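Local coordinates for protein serine acetyltransferase (Entamoeba histolytica, PDB 3Q1X) that probably transfers an acetyl group to the hydroxyl of L-serine, a step of cysteine biosynthesis, and binds L-serine at a left-handed parallel beta-helix, at residues F46-F50 and I124-F130; V135-A139 and M154-V158; T162-I166 and I178-V184; D165-S171 and V185-I191; L204-H208 and R222-V226. All coordinates share one frame; numbering follows the deposited sequence.

Interaction 1. Residues F46-F50 and I124-F130; sequences FPDFF and IRCYPGF
Ile124 pushes its two branches into a nest of three phenylalanines. Its CD1 sits over one face of the Phe49 ring, 4.0 Å from the centroid, a CH-pi contact in which the two side chains run at about a right angle. The other branch, CG2, anti to the backbone N (CG1 takes chi1 -65°), is the one turned to Phe50, 3.6 Å from Phe50 CE2, while also touching Phe46 CB. Phe46 carries the apolar patch on to Phe130: Phe46 CE2 comes to the edge of the Phe130 ring, 3.5 Å from Phe130 CZ, with the ring planes 57° apart. Ile124 O lies at the edge of the Phe50 ring, in its plane, 3.4 Å from Phe50 CZ.

One polar bond crosses this surface. Arg125 bends at chi2 and chi3, which carries NH1 to the carbonyl of Phe49; the bond from Arg125 NH1 to Phe49 O measures 2.9 Å and is bent at the hydrogen (140°). The rest of the guanidinium is held by Pro30 O and, across the trimer, by Glu153 and Tyr79 of the second subunit. Behind the phenylalanines, Leu107 of helix 82-113 backs Phe46, Ile124 and Phe130. The arrangement is aromatic-aliphatic core packing of the alpha-helical N-terminal domain of a serine acetyltransferase, where a short helical turn lies against helix 120-126.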
# COMPACT_ATOMS: atom_id res chain seq x y z
N PHE A 46 -12.65 20.29 -5.47
CA PHE A 46 -12.98 20.70 -4.09
C PHE A 46 -11.99 21.73 -3.53
O PHE A 46 -11.28 21.45 -2.56
CB PHE A 46 -13.08 19.46 -3.19
CG PHE A 46 -14.00 18.39 -3.73
CD1 PHE A 46 -15.38 18.52 -3.60
CD2 PHE A 46 -13.49 17.28 -4.39
CE1 PHE A 46 -16.24 17.56 -4.11
CE2 PHE A 46 -14.34 16.31 -4.91
CZ PHE A 46 -15.72 16.44 -4.77
N PRO A 47 -11.96 22.93 -4.14
CA PRO A 47 -10.97 23.95 -3.77
C PRO A 47 -11.00 24.39 -2.30
O PRO A 47 -9.96 24.75 -1.77
CB PRO A 47 -11.32 25.13 -4.68
CG PRO A 47 -12.71 24.88 -5.15
CD PRO A 47 -12.82 23.40 -5.25
N ASP A 48 -12.16 24.37 -1.67
CA ASP A 48 -12.30 24.78 -0.26
C ASP A 48 -11.45 23.95 0.69
O ASP A 48 -11.11 24.38 1.79
CB ASP A 48 -13.75 24.68 0.21
CG ASP A 48 -14.60 25.85 -0.23
OD1 ASP A 48 -14.05 26.85 -0.73
OD2 ASP A 48 -15.83 25.75 -0.07
N PHE A 49 -11.11 22.75 0.24
CA PHE A 49 -10.46 21.78 1.11
C PHE A 49 -8.98 21.66 0.82
O PHE A 49 -8.24 21.07 1.60
CB PHE A 49 -11.16 20.43 1.00
CG PHE A 49 -12.63 20.51 1.30
CD1 PHE A 49 -13.09 20.48 2.61
CD2 PHE A 49 -13.56 20.65 0.26
CE1 PHE A 49 -14.44 20.57 2.88
CE2 PHE A 49 -14.92 20.74 0.54
CZ PHE A 49 -15.36 20.70 1.85
N PHE A 50 -8.55 22.24 -0.30
CA PHE A 50 -7.17 22.11 -0.74
C PHE A 50 -6.51 23.42 -1.15
O PHE A 50 -5.34 23.42 -1.53
CB PHE A 50 -7.08 21.05 -1.84
CG PHE A 50 -7.56 19.70 -1.39
CD1 PHE A 50 -6.77 18.94 -0.54
CD2 PHE A 50 -8.81 19.23 -1.77
CE1 PHE A 50 -7.20 17.69 -0.09
CE2 PHE A 50 -9.25 17.98 -1.33
CZ PHE A 50 -8.44 17.22 -0.49
N ILE A 124 -13.50 13.90 1.73
CA ILE A 124 -12.82 14.71 0.73
C ILE A 124 -11.33 14.82 1.03
O ILE A 124 -10.51 14.64 0.14
CB ILE A 124 -13.45 16.11 0.64
CG1 ILE A 124 -14.90 15.97 0.14
CG2 ILE A 124 -12.57 17.05 -0.20
CD1 ILE A 124 -15.72 17.24 0.14
N ARG A 125 -10.99 15.09 2.29
CA ARG A 125 -9.61 15.34 2.65
C ARG A 125 -8.73 14.10 2.60
O ARG A 125 -7.57 14.19 2.20
CB ARG A 125 -9.53 15.97 4.04
CG ARG A 125 -9.95 17.43 4.09
CD ARG A 125 -8.84 18.34 3.58
NE ARG A 125 -7.63 18.18 4.37
CZ ARG A 125 -6.45 18.72 4.06
NH1 ARG A 125 -6.30 19.43 2.95
NH2 ARG A 125 -5.41 18.52 4.86
N CYS A 126 -9.25 12.94 3.01
CA CYS A 126 -8.34 11.82 3.26
C CYS A 126 -8.89 10.40 3.08
O CYS A 126 -8.15 9.46 3.33
CB CYS A 126 -7.75 11.93 4.67
SG CYS A 126 -8.89 11.43 5.96
N TYR A 127 -10.14 10.23 2.66
CA TYR A 127 -10.64 8.86 2.46
C TYR A 127 -10.03 8.25 1.20
O TYR A 127 -10.18 8.81 0.11
CB TYR A 127 -12.17 8.82 2.39
CG TYR A 127 -12.86 8.58 3.73
CD1 TYR A 127 -13.89 7.64 3.83
CD2 TYR A 127 -12.49 9.28 4.88
CE1 TYR A 127 -14.53 7.40 5.03
CE2 TYR A 127 -13.14 9.05 6.10
CZ TYR A 127 -14.15 8.10 6.17
OH TYR A 127 -14.81 7.86 7.36
N PRO A 128 -9.32 7.11 1.34
CA PRO A 128 -8.54 6.59 0.21
C PRO A 128 -9.40 6.09 -0.97
O PRO A 128 -9.02 6.28 -2.13
CB PRO A 128 -7.72 5.44 0.82
CG PRO A 128 -8.51 5.02 2.03
CD PRO A 128 -9.20 6.25 2.53
N GLY A 129 -10.52 5.44 -0.67
CA GLY A 129 -11.49 5.08 -1.71
C GLY A 129 -11.90 6.28 -2.55
O GLY A 129 -12.04 6.17 -3.77
N PHE A 130 -12.05 7.44 -1.90
CA PHE A 130 -12.45 8.66 -2.61
C PHE A 130 -11.32 9.27 -3.44
O PHE A 130 -11.54 9.72 -4.56
CB PHE A 130 -13.10 9.68 -1.69
CG PHE A 130 -13.72 10.83 -2.43
CD1 PHE A 130 -14.83 10.63 -3.24
CD2 PHE A 130 -13.15 12.10 -2.37
CE1 PHE A 130 -15.39 11.68 -3.97
CE2 PHE A 130 -13.70 13.16 -3.08
CZ PHE A 130 -14.82 12.95 -3.89

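Interaction 2. Residues V135-A139 and M154-V158; sequences VYRIA and MMESV
Met155 and Met154 of helix 150-162 lay their thioether ends against the small and branched side chains of helix 128-144, and the contact is apolar throughout. The thioethers do much of the work. Met155 is bent at chi2 and chi3, a curl that lays its sulfur along the facing helix: Met155 SD is 3.5 Å from Ala139 CB and also rests on Tyr136 CA. Beyond the sulfur, Met155 CE ends 3.7 Å from Tyr136 CB. Met154 runs straight to its sulfur, with CG anti to the backbone N (chi1 -166°), and its SD touches Val135 CG1 at 3.6 Å and Ala139 CB at 4.0 Å.

Aliphatic contacts fill the other end. Val135 and Val158 pass alongside with their branches running opposite ways, Val158 CG2 lying 3.5 Å from Val135 CB. Val135 CG1 is equally near Met154 CG, so the packing around this valine is tight.

Polar groups point to other partners. The Tyr136 hydroxyl bonds Ala170 O in the first turns of the beta-helix, and Arg137 forms a salt bridge with Asp106 of helix 82-113. Leu38 and Leu41 of helix 36-45 close over Val135 and Ile138. The axes of the two short segments run nearly antiparallel, 167° between their directions and 9.9 Å apart at closest approach, an antiparallel helical hairpin within the alpha-helical domain that precedes the beta-helix in serine acetyltransferases.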
# COMPACT_ATOMS: atom_id res chain seq x y z
N VAL A 135 -9.31 10.10 -9.28
CA VAL A 135 -8.35 9.87 -10.34
C VAL A 135 -8.93 8.87 -11.34
O VAL A 135 -8.84 9.09 -12.54
CB VAL A 135 -6.98 9.45 -9.77
CG1 VAL A 135 -6.01 9.18 -10.89
CG2 VAL A 135 -6.44 10.53 -8.82
N TYR A 136 -9.57 7.80 -10.85
CA TYR A 136 -10.20 6.83 -11.75
C TYR A 136 -11.15 7.47 -12.78
O TYR A 136 -11.16 7.09 -13.96
CB TYR A 136 -10.96 5.73 -11.00
CG TYR A 136 -12.04 5.13 -11.87
CD1 TYR A 136 -11.73 4.20 -12.88
CD2 TYR A 136 -13.37 5.57 -11.76
CE1 TYR A 136 -12.74 3.70 -13.73
CE2 TYR A 136 -14.37 5.08 -12.61
CZ TYR A 136 -14.04 4.15 -13.58
OH TYR A 136 -15.03 3.68 -14.42
N ARG A 137 -11.96 8.42 -12.33
CA ARG A 137 -12.99 8.96 -13.21
C ARG A 137 -12.37 9.72 -14.38
O ARG A 137 -12.91 9.73 -15.50
CB ARG A 137 -14.02 9.78 -12.43
CG ARG A 137 -14.86 8.87 -11.51
CD ARG A 137 -16.26 9.41 -11.23
NE ARG A 137 -16.97 8.59 -10.25
CZ ARG A 137 -17.60 7.45 -10.54
NH1 ARG A 137 -17.63 7.00 -11.79
NH2 ARG A 137 -18.21 6.78 -9.57
N ILE A 138 -11.20 10.31 -14.13
CA ILE A 138 -10.46 10.97 -15.21
C ILE A 138 -9.71 9.95 -16.07
O ILE A 138 -9.80 9.99 -17.30
CB ILE A 138 -9.57 12.12 -14.68
CG1 ILE A 138 -10.42 13.38 -14.43
CG2 ILE A 138 -8.44 12.43 -15.66
CD1 ILE A 138 -11.29 13.33 -13.18
N ALA A 139 -8.99 9.02 -15.43
CA ALA A 139 -8.29 7.94 -16.15
C ALA A 139 -9.21 7.17 -17.11
O ALA A 139 -8.79 6.79 -18.22
CB ALA A 139 -7.62 6.99 -15.17
N MET A 154 -1.25 6.40 -14.51
CA MET A 154 -1.99 7.24 -13.56
C MET A 154 -2.63 6.39 -12.46
O MET A 154 -2.50 6.71 -11.27
CB MET A 154 -3.06 8.03 -14.30
CG MET A 154 -3.67 9.16 -13.49
SD MET A 154 -5.10 9.93 -14.30
CE MET A 154 -4.58 9.85 -15.99
N MET A 155 -3.29 5.31 -12.85
CA MET A 155 -3.92 4.43 -11.86
C MET A 155 -2.92 3.64 -11.01
O MET A 155 -3.23 3.26 -9.87
CB MET A 155 -4.93 3.49 -12.51
CG MET A 155 -6.13 4.19 -13.11
SD MET A 155 -6.86 5.44 -12.07
CE MET A 155 -7.54 4.44 -10.74
N GLU A 156 -1.71 3.42 -11.53
CA GLU A 156 -0.65 2.83 -10.71
C GLU A 156 -0.13 3.79 -9.62
O GLU A 156 0.33 3.34 -8.56
CB GLU A 156 0.50 2.31 -11.58
CG GLU A 156 0.18 1.01 -12.34
CD GLU A 156 -0.34 -0.12 -11.46
OE1 GLU A 156 0.05 -0.22 -10.28
OE2 GLU A 156 -1.14 -0.92 -11.98
N SER A 157 -0.23 5.09 -9.87
CA SER A 157 -0.02 6.08 -8.81
C SER A 157 -1.06 5.93 -7.70
O SER A 157 -0.72 5.90 -6.51
CB SER A 157 -0.02 7.51 -9.35
OG SER A 157 1.11 7.76 -10.16
N VAL A 158 -2.32 5.81 -8.09
CA VAL A 158 -3.41 5.51 -7.15
C VAL A 158 -3.14 4.19 -6.41
O VAL A 158 -3.24 4.13 -5.18
CB VAL A 158 -4.76 5.45 -7.89
CG1 VAL A 158 -5.83 4.86 -6.99
CG2 VAL A 158 -5.17 6.83 -8.42

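Interaction 3. Residues T162-I166 and I178-V184; sequences TSIDI and IDHGVGV. With SER (serine), chain B.
Ile164 lies against Gly181 and Ile178, and each of its branches meets a different part of the 178-184 loop. From CB the chain forks. The CG1 branch stands beside the backbone N (chi1 -58°) and passes the peptide of Gly181, with Ile164 CG1 3.3 Å from Gly181 O; its tip, CD1, then reaches the alpha carbon of Gly181 and Ile178 CG2. Gly181, at positive phi, brings its bare alpha carbon against that tip. The second branch, Ile164 CG2, touches Ile178 CD1 at 4.0 Å and lies alongside Val184. Ile178 CD1 in turn meets Ile166 CD1 tip to tip, 3.9 Å away.

Two backbone bonds join the segments: Gly183 N to Ser163 O at 3.1 Å, and Asp165 N to Val184 O at 2.8 Å. One water donates to both Ser163 O and Val184 O, bridging the segments beside these bonds, and another links Thr162 O with His180 O. The type II turn from Gly181 to Val184 presents Gly183 N and Val184 O to the first segment. Thr162 OG1 accepts from Ile164 N, an ST turn at the end of the helix.

On the far side of the loop, Asp179 OD2 accepts a hydrogen bond from the amino N of the bound serine at 2.7 Å. Asp114 of the same chain and Arg222 of the second subunit also bond this serine, so the site lies between subunits. Ser163 OG hydrogen-bonds Ser163 OG of both neighbouring subunits. The contact thus sits where helix 150-162 leads into strand 165-166 at the start of the beta-helix, with Ala132 and Tyr136 of helix 128-144 packed on Ile164 and Ile166.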
# COMPACT_ATOMS: atom_id res chain seq x y z
N THR A 162 -2.89 4.15 -2.26
CA THR A 162 -4.08 3.67 -1.54
C THR A 162 -4.19 2.14 -1.52
O THR A 162 -5.04 1.59 -0.81
CB THR A 162 -5.36 4.17 -2.24
OG1 THR A 162 -5.42 3.61 -3.55
CG2 THR A 162 -5.37 5.70 -2.34
N SER A 163 -3.36 1.47 -2.32
CA SER A 163 -3.40 -0.00 -2.48
C SER A 163 -4.72 -0.49 -3.10
O SER A 163 -5.06 -1.67 -2.99
CB SER A 163 -3.12 -0.74 -1.15
OG SER A 163 -2.00 -0.20 -0.49
N ILE A 164 -5.45 0.44 -3.72
CA ILE A 164 -6.65 0.17 -4.50
C ILE A 164 -6.26 0.11 -5.98
O ILE A 164 -5.59 1.02 -6.49
CB ILE A 164 -7.74 1.25 -4.27
CG1 ILE A 164 -8.12 1.34 -2.79
CG2 ILE A 164 -8.98 0.99 -5.15
CD1 ILE A 164 -9.00 2.54 -2.47
N ASP A 165 -6.69 -0.95 -6.65
CA ASP A 165 -6.20 -1.34 -7.96
C ASP A 165 -7.36 -1.36 -8.94
O ASP A 165 -8.03 -2.38 -9.09
CB ASP A 165 -5.54 -2.73 -7.87
CG ASP A 165 -4.68 -3.07 -9.08
OD1 ASP A 165 -4.67 -2.31 -10.10
OD2 ASP A 165 -3.98 -4.10 -9.01
N ILE A 166 -7.60 -0.23 -9.59
CA ILE A 166 -8.74 -0.10 -10.50
C ILE A 166 -8.19 0.14 -11.88
O ILE A 166 -7.54 1.17 -12.13
CB ILE A 166 -9.66 1.10 -10.11
CG1 ILE A 166 -10.20 0.95 -8.69
CG2 ILE A 166 -10.81 1.22 -11.12
CD1 ILE A 166 -11.09 2.10 -8.24
N ILE A 178 -15.82 2.70 -1.95
CA ILE A 178 -14.89 1.69 -1.46
C ILE A 178 -14.49 2.09 -0.04
O ILE A 178 -13.85 3.12 0.16
CB ILE A 178 -13.63 1.57 -2.35
CG1 ILE A 178 -13.99 1.11 -3.77
CG2 ILE A 178 -12.63 0.61 -1.72
CD1 ILE A 178 -12.96 1.47 -4.82
N ASP A 179 -14.86 1.28 0.95
CA ASP A 179 -14.46 1.51 2.32
C ASP A 179 -13.21 0.71 2.64
O ASP A 179 -13.13 -0.47 2.29
CB ASP A 179 -15.57 1.10 3.29
CG ASP A 179 -15.43 1.73 4.66
OD1 ASP A 179 -14.50 2.55 4.91
OD2 ASP A 179 -16.27 1.41 5.52
N HIS A 180 -12.25 1.38 3.29
CA HIS A 180 -10.95 0.80 3.69
C HIS A 180 -10.04 0.59 2.49
O HIS A 180 -9.01 1.26 2.36
CB HIS A 180 -11.15 -0.45 4.56
CG HIS A 180 -11.78 -0.15 5.88
ND1 HIS A 180 -13.04 -0.61 6.23
CD2 HIS A 180 -11.34 0.59 6.92
CE1 HIS A 180 -13.33 -0.18 7.44
NE2 HIS A 180 -12.32 0.55 7.89
N GLY A 181 -10.40 -0.35 1.62
CA GLY A 181 -9.93 -0.32 0.24
C GLY A 181 -8.70 -1.13 -0.07
O GLY A 181 -8.53 -1.57 -1.21
N VAL A 182 -7.82 -1.33 0.91
CA VAL A 182 -6.60 -2.08 0.61
C VAL A 182 -6.94 -3.45 0.02
O VAL A 182 -7.75 -4.21 0.59
CB VAL A 182 -5.67 -2.19 1.83
CG1 VAL A 182 -4.56 -3.20 1.56
CG2 VAL A 182 -5.06 -0.83 2.13
N GLY A 183 -6.34 -3.75 -1.12
CA GLY A 183 -6.51 -5.05 -1.79
C GLY A 183 -7.66 -5.13 -2.77
O GLY A 183 -7.84 -6.18 -3.39
N VAL A 184 -8.44 -4.06 -2.90
CA VAL A 184 -9.47 -3.98 -3.94
C VAL A 184 -8.83 -4.05 -5.33
O VAL A 184 -7.88 -3.31 -5.64
CB VAL A 184 -10.37 -2.72 -3.77
CG1 VAL A 184 -11.25 -2.49 -4.98
CG2 VAL A 184 -11.21 -2.86 -2.53
N SER B . -16.01 1.87 8.19
CA SER B . -17.05 0.93 8.69
C SER B . -17.37 1.23 10.15
O SER B . -16.74 2.08 10.78
CB SER B . -16.60 -0.52 8.53
OG SER B . -15.47 -0.80 9.35
OXT SER B . -18.26 0.61 10.73
O HOH W 1 -7.00 2.22 1.01
O HOH W 2 -5.28 -3.81 -4.62

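Interaction 4. Residues D165-S171 and V185-I191; sequences DIHPGAS and VIGETAI
The Glu188 side chain lies over one face of the His167 ring, both heading in the same direction. Glu188 CB stands 3.5 Å from the centroid of the His167 ring (CH-pi), while the carboxylate plane lies 27° from the ring plane. With CG anti to the backbone N (chi1 -179°) and the chain extended beyond it, Glu188 follows the ring outward; its carboxylate then bonds Tyr143 and forms a salt bridge with Arg222. The opposite face of the imidazole is met by Pro168 CD.

Backbone bonds set the register: Ile186 N to Asp165 O at 2.8 Å, His167 N to Ile186 O at 2.9 Å, and, past matching type I turns, Ser171 N to Ala190 O at 3.0 Å. Such parallel stacking of equivalent strands and turns is the coil-on-coil pairing of the left-handed beta-helix, the hexapeptide-repeat fold.

Apolar groups pack along the same side: Ile166 CG1 lies 4.1 Å from Ile186 CD1, its register partner, and Ala170 CB reaches back to Ile186 CG2 at 3.8 Å. Where the next strands begin, Ile191 CD1 packs on Ser171 OG at 3.4 Å. A water there donates to Gly169 O and Ala190 O and accepts from Ser171 OG.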
# COMPACT_ATOMS: atom_id res chain seq x y z
N ASP A 165 -6.69 -0.95 -6.65
CA ASP A 165 -6.20 -1.34 -7.96
C ASP A 165 -7.36 -1.36 -8.94
O ASP A 165 -8.03 -2.38 -9.09
CB ASP A 165 -5.54 -2.73 -7.87
CG ASP A 165 -4.68 -3.07 -9.08
OD1 ASP A 165 -4.67 -2.31 -10.10
OD2 ASP A 165 -3.98 -4.10 -9.01
N ILE A 166 -7.60 -0.23 -9.59
CA ILE A 166 -8.74 -0.10 -10.50
C ILE A 166 -8.19 0.14 -11.88
O ILE A 166 -7.54 1.17 -12.13
CB ILE A 166 -9.66 1.10 -10.11
CG1 ILE A 166 -10.20 0.95 -8.69
CG2 ILE A 166 -10.81 1.22 -11.12
CD1 ILE A 166 -11.09 2.10 -8.24
N HIS A 167 -8.41 -0.80 -12.79
CA HIS A 167 -7.97 -0.61 -14.17
C HIS A 167 -8.74 0.54 -14.81
O HIS A 167 -9.96 0.62 -14.64
CB HIS A 167 -8.14 -1.87 -15.01
CG HIS A 167 -7.47 -1.78 -16.34
ND1 HIS A 167 -6.24 -2.36 -16.60
CD2 HIS A 167 -7.82 -1.12 -17.46
CE1 HIS A 167 -5.89 -2.08 -17.85
NE2 HIS A 167 -6.84 -1.34 -18.39
N PRO A 168 -8.04 1.45 -15.53
CA PRO A 168 -8.74 2.59 -16.14
C PRO A 168 -9.89 2.21 -17.07
O PRO A 168 -10.76 3.04 -17.33
CB PRO A 168 -7.63 3.33 -16.91
CG PRO A 168 -6.52 2.32 -17.05
CD PRO A 168 -6.58 1.55 -15.76
N GLY A 169 -9.89 0.96 -17.56
CA GLY A 169 -10.96 0.43 -18.42
C GLY A 169 -12.27 0.11 -17.73
O GLY A 169 -13.32 0.07 -18.37
N ALA A 170 -12.23 -0.11 -16.41
CA ALA A 170 -13.44 -0.40 -15.65
C ALA A 170 -14.47 0.70 -15.85
O ALA A 170 -14.12 1.88 -15.95
CB ALA A 170 -13.12 -0.58 -14.18
N SER A 171 -15.74 0.31 -15.92
CA SER A 171 -16.85 1.25 -16.03
C SER A 171 -17.61 1.25 -14.71
O SER A 171 -18.12 0.22 -14.29
CB SER A 171 -17.77 0.88 -17.19
OG SER A 171 -17.02 0.60 -18.36
N VAL A 185 -9.35 -4.95 -6.15
CA VAL A 185 -8.90 -5.09 -7.53
C VAL A 185 -10.14 -5.08 -8.43
O VAL A 185 -11.06 -5.88 -8.25
CB VAL A 185 -8.07 -6.38 -7.75
CG1 VAL A 185 -7.83 -6.64 -9.24
CG2 VAL A 185 -6.74 -6.29 -7.02
N ILE A 186 -10.15 -4.16 -9.39
CA ILE A 186 -11.28 -4.03 -10.30
C ILE A 186 -10.70 -4.02 -11.72
O ILE A 186 -9.97 -3.10 -12.09
CB ILE A 186 -12.13 -2.76 -10.01
CG1 ILE A 186 -12.66 -2.76 -8.56
CG2 ILE A 186 -13.28 -2.63 -11.01
CD1 ILE A 186 -13.42 -1.52 -8.17
N GLY A 187 -11.01 -5.06 -12.50
CA GLY A 187 -10.38 -5.28 -13.81
C GLY A 187 -10.82 -4.41 -14.97
O GLY A 187 -11.83 -3.68 -14.91
N GLU A 188 -10.05 -4.52 -16.05
CA GLU A 188 -10.22 -3.72 -17.26
C GLU A 188 -11.63 -3.74 -17.85
O GLU A 188 -12.09 -2.76 -18.41
CB GLU A 188 -9.22 -4.20 -18.31
CG GLU A 188 -9.27 -3.42 -19.63
CD GLU A 188 -8.10 -3.73 -20.55
OE1 GLU A 188 -7.82 -2.93 -21.47
OE2 GLU A 188 -7.44 -4.77 -20.35
N THR A 189 -12.31 -4.88 -17.74
CA THR A 189 -13.61 -5.03 -18.38
C THR A 189 -14.73 -5.19 -17.36
O THR A 189 -15.84 -5.60 -17.69
CB THR A 189 -13.63 -6.19 -19.40
OG1 THR A 189 -13.53 -7.44 -18.72
CG2 THR A 189 -12.47 -6.06 -20.39
N ALA A 190 -14.43 -4.84 -16.11
CA ALA A 190 -15.45 -4.83 -15.06
C ALA A 190 -16.48 -3.74 -15.34
O ALA A 190 -16.13 -2.66 -15.81
CB ALA A 190 -14.82 -4.65 -13.70
N ILE A 191 -17.75 -4.03 -15.09
CA ILE A 191 -18.81 -3.03 -15.21
C ILE A 191 -19.56 -3.01 -13.88
O ILE A 191 -20.00 -4.05 -13.40
CB ILE A 191 -19.79 -3.38 -16.38
CG1 ILE A 191 -19.04 -3.43 -17.72
CG2 ILE A 191 -21.01 -2.43 -16.39
CD1 ILE A 191 -19.04 -2.15 -18.54
O HOH W 3 -15.50 -1.85 -18.37

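Interaction 5. Residues L204-H208 and R222-V226; sequences LGAMH and RHPTV. With SER (serine), chain C.
Segments 204-208 and 222-226 run in nearly opposite directions, 163° apart end to end, and come nearest at Gly205 and His223, whose CA atoms are 4.8 Å apart. Leu204 CD2 packs on Val226 CG2 at 3.8 Å and on Pro224 CB, the leucine and valine side chains crossing at about a right angle. Pro224 CD rests 3.4 Å from Gly205 O. The His223 ring presents its edge to the Gly205-Ala206 peptide, with His223 ND1 3.3 Å from Gly205 C, and Ala206 CB lies against the same nitrogen.

Arg222 grips the bound serine. Its chain runs extended from CG to NE, carrying the guanidinium to the ligand; Arg222 NH2 bonds serine O at 2.8 Å, and NE faces serine OXT, whose place is less sure. One face of the guanidinium meets His223 NE2. Glu188 pairs with the same NH2, probably helping to orient it, while Asp114 and Asp179 of the third subunit hold the ligand from across the interface. Ala206, His208 and His223 also line this side of the pocket. The contact lies on the beta-helix, with strand 203-205 between strands 185-186 and 237-239, strand 225-226 beside 191-192, and Val238 packed on Leu204 and Pro224.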
# COMPACT_ATOMS: atom_id res chain seq x y z
N LEU A 204 -12.98 -7.79 -8.16
CA LEU A 204 -13.92 -7.87 -9.28
C LEU A 204 -13.04 -8.04 -10.50
O LEU A 204 -12.66 -7.06 -11.14
CB LEU A 204 -14.77 -6.61 -9.40
CG LEU A 204 -15.90 -6.44 -8.38
CD1 LEU A 204 -16.53 -5.08 -8.51
CD2 LEU A 204 -16.96 -7.53 -8.56
N GLY A 205 -12.68 -9.28 -10.80
CA GLY A 205 -11.60 -9.53 -11.74
C GLY A 205 -11.59 -10.89 -12.39
O GLY A 205 -12.64 -11.45 -12.70
N ALA A 206 -10.38 -11.40 -12.62
CA ALA A 206 -10.18 -12.66 -13.31
C ALA A 206 -8.89 -13.32 -12.86
O ALA A 206 -7.98 -12.64 -12.37
CB ALA A 206 -10.17 -12.44 -14.82
N MET A 207 -8.82 -14.64 -13.02
CA MET A 207 -7.59 -15.40 -12.82
C MET A 207 -7.27 -16.16 -14.09
O MET A 207 -8.18 -16.61 -14.78
CB MET A 207 -7.77 -16.44 -11.73
CG MET A 207 -7.92 -15.91 -10.35
SD MET A 207 -7.87 -17.31 -9.24
CE MET A 207 -9.27 -18.31 -9.76
N HIS A 208 -5.99 -16.34 -14.37
CA HIS A 208 -5.60 -17.09 -15.54
C HIS A 208 -4.62 -18.21 -15.20
O HIS A 208 -3.43 -17.98 -14.98
CB HIS A 208 -5.06 -16.16 -16.62
CG HIS A 208 -6.02 -15.09 -16.99
ND1 HIS A 208 -5.85 -13.77 -16.63
CD2 HIS A 208 -7.20 -15.14 -17.65
CE1 HIS A 208 -6.87 -13.06 -17.07
NE2 HIS A 208 -7.71 -13.87 -17.69
N ARG A 222 -14.01 -10.19 -19.68
CA ARG A 222 -13.50 -11.31 -18.87
C ARG A 222 -13.59 -11.04 -17.37
O ARG A 222 -13.15 -11.87 -16.56
CB ARG A 222 -12.04 -11.62 -19.26
CG ARG A 222 -11.07 -10.48 -18.93
CD ARG A 222 -9.83 -10.53 -19.80
NE ARG A 222 -8.85 -9.53 -19.39
CZ ARG A 222 -8.76 -8.30 -19.87
NH1 ARG A 222 -9.61 -7.88 -20.80
NH2 ARG A 222 -7.81 -7.49 -19.42
N HIS A 223 -14.16 -9.89 -17.01
CA HIS A 223 -14.34 -9.49 -15.62
C HIS A 223 -15.84 -9.33 -15.34
O HIS A 223 -16.64 -9.19 -16.28
CB HIS A 223 -13.57 -8.18 -15.33
CG HIS A 223 -12.12 -8.22 -15.71
ND1 HIS A 223 -11.20 -9.04 -15.09
CD2 HIS A 223 -11.43 -7.51 -16.63
CE1 HIS A 223 -10.01 -8.85 -15.62
NE2 HIS A 223 -10.12 -7.93 -16.57
N PRO A 224 -16.25 -9.33 -14.05
CA PRO A 224 -17.68 -9.33 -13.73
C PRO A 224 -18.46 -8.09 -14.16
O PRO A 224 -17.89 -7.01 -14.33
CB PRO A 224 -17.70 -9.43 -12.20
CG PRO A 224 -16.40 -10.06 -11.84
CD PRO A 224 -15.43 -9.51 -12.84
N THR A 225 -19.76 -8.27 -14.35
CA THR A 225 -20.70 -7.17 -14.48
C THR A 225 -21.55 -7.21 -13.22
O THR A 225 -22.07 -8.26 -12.83
CB THR A 225 -21.57 -7.30 -15.74
OG1 THR A 225 -20.74 -7.23 -16.90
CG2 THR A 225 -22.63 -6.19 -15.80
N VAL A 226 -21.67 -6.05 -12.58
CA VAL A 226 -22.36 -5.92 -11.31
C VAL A 226 -23.48 -4.87 -11.47
O VAL A 226 -23.26 -3.81 -12.06
CB VAL A 226 -21.36 -5.52 -10.19
CG1 VAL A 226 -22.07 -5.23 -8.90
CG2 VAL A 226 -20.32 -6.62 -9.96
N SER C . -4.74 -8.72 -15.11
CA SER C . -5.64 -9.86 -15.43
C SER C . -6.64 -9.47 -16.51
O SER C . -6.68 -8.32 -16.94
CB SER C . -6.38 -10.33 -14.18
OG SER C . -7.27 -9.33 -13.70
OXT SER C . -7.42 -10.29 -16.97

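Overall arrangement
Along the chain the contacts run from the helical domain into the beta-helix. Interactions 1 and 2 share helix 128-144, their centres 15 Å apart. Interaction 2 touches interactions 3 and 4, its helix 150-162 leading straight into strand 165-166, so the helical pair packs on the first coils of the beta-helix. Interactions 3 and 4 share strand 165-166 and join it to the loop before strand 185-186 and to that strand itself, centres 12 Å apart. Interaction 5, about 9 Å from interaction 4 between centres, continues the same sheet through strand 203-205. Interactions 3 and 5 contribute residues of different subunits to one serine site, consistent with a pocket that needs the trimer.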